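Local coordinates for protein similar to N-acetyltransferase (Staphylococcus aureus subsp. aureus, PDB 4MBU) that probably transfers an acetyl group from acetyl-CoA to the amine of an acceptor substrate, as a member of the GNAT family of acetyltransferases, at residues Q36-D39 with E40-W44; A91-G95 with K96-S100. One frame throughout, in Å; residues are numbered along the deposited sequence.

Contact 1: Q36-D39 with E40-W44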
# COMPACT_ATOMS: atom_id res chain seq x y z
N GLN A 36 -4.21 21.82 -21.39
CA GLN A 36 -5.55 21.79 -21.96
C GLN A 36 -5.90 23.19 -22.45
O GLN A 36 -5.41 24.18 -21.91
CB GLN A 36 -6.54 21.34 -20.89
CG GLN A 36 -7.96 21.09 -21.38
CD GLN A 36 -8.90 20.64 -20.27
OE1 GLN A 36 -8.95 21.25 -19.20
NE2 GLN A 36 -9.64 19.56 -20.52
N THR A 37 -6.75 23.27 -23.47
CA THR A 37 -7.19 24.57 -23.99
C THR A 37 -8.51 24.98 -23.33
O THR A 37 -9.20 24.15 -22.73
CB THR A 37 -7.37 24.56 -25.52
OG1 THR A 37 -8.43 23.66 -25.87
CG2 THR A 37 -6.08 24.12 -26.21
N ILE A 38 -8.87 26.25 -23.46
CA ILE A 38 -10.10 26.74 -22.84
C ILE A 38 -11.36 26.15 -23.50
O ILE A 38 -12.37 25.92 -22.83
CB ILE A 38 -10.13 28.28 -22.80
CG1 ILE A 38 -11.43 28.79 -22.15
CG2 ILE A 38 -9.91 28.86 -24.19
CD1 ILE A 38 -11.54 28.46 -20.67
N ASP A 39 -11.29 25.87 -24.80
CA ASP A 39 -12.41 25.24 -25.51
C ASP A 39 -12.63 23.80 -25.05
O ASP A 39 -13.77 23.34 -24.93
CB ASP A 39 -12.19 25.27 -27.03
CG ASP A 39 -12.13 26.68 -27.59
OD1 ASP A 39 -12.56 27.62 -26.90
OD2 ASP A 39 -11.66 26.83 -28.74
N GLU A 40 -11.53 23.08 -24.83
CA GLU A 40 -11.61 21.72 -24.31
C GLU A 40 -12.26 21.72 -22.93
O GLU A 40 -13.12 20.89 -22.63
CB GLU A 40 -10.21 21.08 -24.27
CG GLU A 40 -9.71 20.62 -25.64
CD GLU A 40 -8.21 20.43 -25.70
OE1 GLU A 40 -7.49 21.00 -24.85
OE2 GLU A 40 -7.73 19.72 -26.62
N ARG A 41 -11.86 22.69 -22.11
CA ARG A 41 -12.41 22.81 -20.76
C ARG A 41 -13.91 23.18 -20.80
O ARG A 41 -14.71 22.64 -20.01
CB ARG A 41 -11.58 23.81 -19.95
CG ARG A 41 -12.05 24.04 -18.52
CD ARG A 41 -12.21 22.74 -17.73
NE ARG A 41 -10.99 21.93 -17.63
CZ ARG A 41 -10.84 20.92 -16.78
NH1 ARG A 41 -11.81 20.60 -15.94
NH2 ARG A 41 -9.71 20.22 -16.77
N ILE A 42 -14.29 24.04 -21.73
CA ILE A 42 -15.69 24.43 -21.87
C ILE A 42 -16.54 23.25 -22.35
O ILE A 42 -17.66 23.04 -21.87
CB ILE A 42 -15.86 25.65 -22.81
CG1 ILE A 42 -15.25 26.90 -22.16
CG2 ILE A 42 -17.33 25.90 -23.11
CD1 ILE A 42 -14.99 28.04 -23.13
N ALA A 43 -15.99 22.47 -23.28
CA ALA A 43 -16.68 21.27 -23.76
C ALA A 43 -16.85 20.27 -22.61
O ALA A 43 -17.89 19.62 -22.48
CB ALA A 43 -15.91 20.63 -24.91
N TRP A 44 -15.81 20.16 -21.78
CA TRP A 44 -15.84 19.32 -20.59
C TRP A 44 -16.98 19.73 -19.66
O TRP A 44 -17.78 18.90 -19.23
CB TRP A 44 -14.47 19.39 -19.88
CG TRP A 44 -14.39 18.79 -18.50
CD1 TRP A 44 -14.08 17.50 -18.17
CD2 TRP A 44 -14.59 19.48 -17.25
NE1 TRP A 44 -14.07 17.34 -16.80
CE2 TRP A 44 -14.39 18.55 -16.22
CE3 TRP A 44 -14.93 20.79 -16.92
CZ2 TRP A 44 -14.52 18.89 -14.87
CZ3 TRP A 44 -15.05 21.14 -15.59
CH2 TRP A 44 -14.84 20.19 -14.58
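Gln36 crosses the side chain of Glu40 at a slant, its CG 3.5 Å from Glu40 OE1, and carries its amide on to Arg41. There one atom does the work: Gln36 OE1 takes bonds from Arg41 NE and Arg41 NH2, each 2.7 Å long. The guanidinium presents its side edge, turned 81° from the amide plane, and both hydrogen bonds are clearly bent, because two N-H groups converge on a single oxygen. Two successive bends in the Arg41 chain (chi2 52°, chi3 58°) fold the guanidinium back toward Gln36, while its NH1 lies over the face of the Trp44 ring one turn further on. Tyr20 of helix 13-26 adds a cation-pi contact to the same arginine.

Thr37 is the N-cap. Its backbone N gives a nearly straight bond of 2.8 Å to Glu40 OE1, and its OG1 accepts a weak one of 3.3 Å from Glu40 N. Along the opposite flank of the first turn, Ile38 CG1 rests 3.8 Å from Ile42 CD1, and the helical bonding is under way with Ile42 N to Ile38 O at 2.9 Å. The Gln36-Arg41 grip joins the residue before the cap to the first turn. The reciprocal Thr37-Glu40 pairing is a capping box, which marks the start of helix 38-50, the second helix of the GNAT fold.

Contact 2: A91-G95 with K96-S100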
# COMPACT_ATOMS: atom_id res chain seq x y z
N ALA A 91 -1.75 25.25 -6.13
CA ALA A 91 -0.51 25.00 -5.40
C ALA A 91 -0.18 26.12 -4.41
O ALA A 91 0.59 25.91 -3.47
CB ALA A 91 0.65 24.75 -6.37
N SER A 92 -0.75 27.30 -4.61
CA SER A 92 -0.54 28.40 -3.68
C SER A 92 -1.48 28.28 -2.50
O SER A 92 -1.38 29.04 -1.54
CB SER A 92 -0.79 29.73 -4.37
OG SER A 92 -2.14 29.83 -4.80
N ALA A 93 -2.41 27.33 -2.57
CA ALA A 93 -3.48 27.23 -1.58
C ALA A 93 -3.48 25.90 -0.82
O ALA A 93 -4.51 25.48 -0.29
CB ALA A 93 -4.83 27.46 -2.25
N ARG A 94 -2.32 25.24 -0.75
CA ARG A 94 -2.22 23.94 -0.09
C ARG A 94 -2.12 24.11 1.42
O ARG A 94 -1.73 25.18 1.89
CB ARG A 94 -1.01 23.16 -0.61
CG ARG A 94 -0.91 23.06 -2.12
CD ARG A 94 -2.04 22.25 -2.73
NE ARG A 94 -2.12 20.89 -2.19
CZ ARG A 94 -1.26 19.91 -2.48
NH1 ARG A 94 -0.22 20.14 -3.29
NH2 ARG A 94 -1.42 18.71 -1.95
N GLY A 95 -2.48 23.07 2.16
CA GLY A 95 -2.38 23.11 3.61
C GLY A 95 -3.56 23.80 4.29
O GLY A 95 -3.55 23.98 5.51
N LYS A 96 -4.57 24.17 3.51
CA LYS A 96 -5.73 24.88 4.05
C LYS A 96 -6.94 23.96 4.28
O LYS A 96 -8.00 24.43 4.70
CB LYS A 96 -6.11 26.04 3.13
CG LYS A 96 -4.97 26.99 2.84
CD LYS A 96 -5.45 28.23 2.10
CE LYS A 96 -6.47 28.98 2.93
NZ LYS A 96 -6.74 30.33 2.39
N GLY A 97 -6.78 22.67 4.01
CA GLY A 97 -7.88 21.72 4.16
C GLY A 97 -8.92 21.82 3.05
O GLY A 97 -10.07 21.39 3.21
N ILE A 98 -8.50 22.35 1.90
CA ILE A 98 -9.41 22.52 0.76
C ILE A 98 -9.75 21.18 0.10
O ILE A 98 -10.91 20.91 -0.24
CB ILE A 98 -8.81 23.50 -0.26
CG1 ILE A 98 -8.76 24.91 0.34
CG2 ILE A 98 -9.64 23.54 -1.54
CD1 ILE A 98 -7.88 25.85 -0.45
N ALA A 99 -8.73 20.33 -0.08
CA ALA A 99 -8.95 18.99 -0.63
C ALA A 99 -9.93 18.22 0.24
O ALA A 99 -10.86 17.61 -0.27
CB ALA A 99 -7.62 18.24 -0.74
N SER A 100 -9.73 18.26 1.55
CA SER A 100 -10.61 17.58 2.49
C SER A 100 -12.08 18.04 2.39
O SER A 100 -13.00 17.21 2.38
CB SER A 100 -10.08 17.79 3.92
OG SER A 100 -10.94 17.22 4.88
O HOH W 1 -5.47 23.35 1.05
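The backbone runs from Ala93 through an open bend into the first turn of helix 98-112, and two glycines with positive phi, Gly95 at 82° and Gly97 at 75°, make the turns. Gly97 is the N-cap residue. A water sits inside the bend and ties its limbs together: it donates to Ala93 O at 2.7 Å, accepts from Lys96 N at 2.7 Å, and takes a weak bond of 3.3 Å from Ile98 N.

The side chains close over the same carbonyl. Ile98 CD1 comes within 3.4 Å of Ala93 O and makes an apolar contact of 3.9 Å with Ala93 CB, while the aliphatic part of Lys96 passes alongside, with CG 3.5 Å from Ala93 O. Lys96 CG lies beside its own backbone N (chi1 -54°), which starts the chain next to that oxygen; the chain then leads away from 91-95 to NZ, which forms a salt bridge with Glu60.

The run Arg94-Gly95-Lys96-Gly97-Ile98-Ala99 fits the R/Q-x-x-G-x-G/A signature of GNAT enzymes, whose loop probably receives the acetyl-CoA pyrophosphate here too. Ala93 and Ile98 rest on Leu65 of strand 63-72, Ile98 and Ala99 on Val89 of strand 82-89, and Ala99 and Ser100 on Leu132 of helix 127-135.

In the fold
Both contacts lie where a loop becomes a helix, yet they are built differently. Contact 1 is at the surface, at the head of helix 38-50, where protein groups answer one another directly through a capping box and a paired arginine grip. Contact 2 is partly buried and glycine-rich; there a water bridges the backbone, and a small apolar touch packs against the central sheet. The two do not meet: their centres are 24 Å apart and their nearest atoms about 14 Å. Strand 63-72 is shared ground, touched by Arg41 and Trp44 from 36-44 and by Ala93 and Ile98 from 91-100. Contact 2 carries the probable cofactor loop, whereas contact 1 lies against helix 13-26.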